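Local coordinates for Poly(Beta-D-mannuronate) lyase (Pseudopedobacter saltans, PDB 7O79), which probably cleaves poly(beta-D-mannuronate) in alginate as a polysaccharide lyase of family 6, at residues G207-L213 with K229-R235. Residues are numbered along the deposited sequence; the frame is centred on the assembly and turned at random.
Sequences GMEIISL and KGGIVGR
Two neighbouring strands of one parallel sheet, on successive coils of a beta-helix, pair here in register broken by a beta bulge. E209 lies beside G231 (CA-CA 5.3 Å), but from I211 onward, across the bulge, the bridges are I211 with I232, S212 with V233 and L213 with G234. G231 N donates to M208 O (3.0 Å) and I210 N to G231 O (2.8 Å); past the bulge, V233 N reaches I211 O (2.9 Å), L213 N reaches V233 O (2.8 Å), and R235 N bonds weakly to L213 O (2.8 Å). I210 (phi/psi -62/-54) makes the kink, while G230, at phi 96°, brings its CA to 3.1 Å from M208 O, where a CB would clash. I211 and I232, both mt, meet on the inner face (I211 CD1 to I232 CG1 4.2 Å); I211 and L213 also touch V220 of strand 219-226. On the other face S212 OG donates to E209 OE2 (2.6 Å), beside V233. Aliphatic residues aligned between coils, as in the I211-I232 pair, typify the right-handed parallel beta-helix of pectate-lyase-like enzymes.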
# COMPACT_ATOMS: atom_id res chain seq x y z
N GLY A 207 11.27 1.70 -5.11
CA GLY A 207 12.26 1.31 -4.12
C GLY A 207 12.30 2.22 -2.92
O GLY A 207 13.38 2.49 -2.37
N MET A 208 11.14 2.75 -2.51
CA MET A 208 11.03 3.63 -1.37
C MET A 208 9.83 3.23 -0.54
O MET A 208 9.98 2.64 0.53
CB MET A 208 10.92 5.10 -1.81
CG MET A 208 11.96 5.45 -2.85
SD MET A 208 11.93 7.15 -3.41
CE MET A 208 13.24 7.04 -4.65
N GLU A 209 8.63 3.53 -1.03
CA GLU A 209 7.40 3.15 -0.36
C GLU A 209 6.73 2.09 -1.22
O GLU A 209 6.18 2.40 -2.28
CB GLU A 209 6.51 4.37 -0.14
CG GLU A 209 7.24 5.46 0.62
CD GLU A 209 6.33 6.61 1.03
OE1 GLU A 209 6.85 7.73 1.27
OE2 GLU A 209 5.10 6.40 1.12
N ILE A 210 6.83 0.83 -0.79
CA ILE A 210 6.11 -0.26 -1.45
C ILE A 210 4.61 -0.00 -1.34
O ILE A 210 3.87 -0.02 -2.33
CB ILE A 210 6.47 -1.61 -0.80
CG1 ILE A 210 7.97 -1.90 -0.91
CG2 ILE A 210 5.65 -2.74 -1.47
CD1 ILE A 210 8.42 -3.11 -0.06
N ILE A 211 4.15 0.20 -0.11
CA ILE A 211 2.80 0.62 0.23
C ILE A 211 2.91 2.01 0.82
O ILE A 211 3.78 2.27 1.66
CB ILE A 211 2.14 -0.37 1.21
CG1 ILE A 211 1.81 -1.68 0.49
CG2 ILE A 211 0.87 0.24 1.84
CD1 ILE A 211 1.51 -2.87 1.42
N SER A 212 2.08 2.93 0.34
CA SER A 212 2.09 4.31 0.82
C SER A 212 0.68 4.64 1.29
O SER A 212 -0.21 4.88 0.46
CB SER A 212 2.59 5.26 -0.26
OG SER A 212 2.64 6.60 0.22
N LEU A 213 0.49 4.66 2.60
CA LEU A 213 -0.76 5.12 3.19
C LEU A 213 -0.72 6.64 3.36
O LEU A 213 0.17 7.17 4.02
CB LEU A 213 -1.02 4.44 4.54
CG LEU A 213 -0.88 2.91 4.55
CD1 LEU A 213 -1.24 2.34 5.92
CD2 LEU A 213 -1.78 2.31 3.47
N LYS A 229 12.68 -3.82 -2.65
CA LYS A 229 13.25 -2.55 -2.22
C LYS A 229 12.14 -1.66 -1.66
O LYS A 229 11.01 -1.65 -2.17
CB LYS A 229 13.93 -1.86 -3.38
CG LYS A 229 15.15 -2.60 -3.97
CD LYS A 229 15.73 -1.74 -5.10
CE LYS A 229 16.81 -2.50 -5.87
NZ LYS A 229 17.89 -2.93 -4.93
N GLY A 230 12.45 -0.92 -0.60
CA GLY A 230 11.47 -0.08 0.04
C GLY A 230 10.84 -0.75 1.24
O GLY A 230 11.24 -1.84 1.67
N GLY A 231 9.83 -0.08 1.80
CA GLY A 231 9.14 -0.57 2.98
C GLY A 231 7.65 -0.29 2.91
O GLY A 231 7.15 0.31 1.96
N ILE A 232 6.95 -0.74 3.95
CA ILE A 232 5.52 -0.48 4.12
C ILE A 232 5.41 0.80 4.92
O ILE A 232 5.93 0.88 6.04
CB ILE A 232 4.82 -1.64 4.84
CG1 ILE A 232 4.85 -2.92 3.99
CG2 ILE A 232 3.36 -1.26 5.14
CD1 ILE A 232 4.32 -4.16 4.72
N VAL A 233 4.77 1.82 4.36
CA VAL A 233 4.91 3.17 4.90
C VAL A 233 3.53 3.79 5.14
O VAL A 233 2.71 3.89 4.21
CB VAL A 233 5.76 4.07 3.97
CG1 VAL A 233 5.81 5.49 4.50
CG2 VAL A 233 7.16 3.51 3.86
N GLY A 234 3.28 4.20 6.38
CA GLY A 234 2.26 5.20 6.67
C GLY A 234 2.84 6.60 6.48
O GLY A 234 3.48 7.14 7.38
N ARG A 235 2.68 7.17 5.29
CA ARG A 235 3.28 8.48 5.00
C ARG A 235 2.47 9.63 5.59
O ARG A 235 3.04 10.58 6.14
CB ARG A 235 3.41 8.66 3.49
CG ARG A 235 3.86 10.06 3.06
CD ARG A 235 5.24 10.45 3.61
NE ARG A 235 5.61 11.79 3.18
CZ ARG A 235 5.23 12.92 3.78
NH1 ARG A 235 4.50 12.88 4.91
NH2 ARG A 235 5.62 14.09 3.28
O HOH W 1 9.08 0.66 -3.10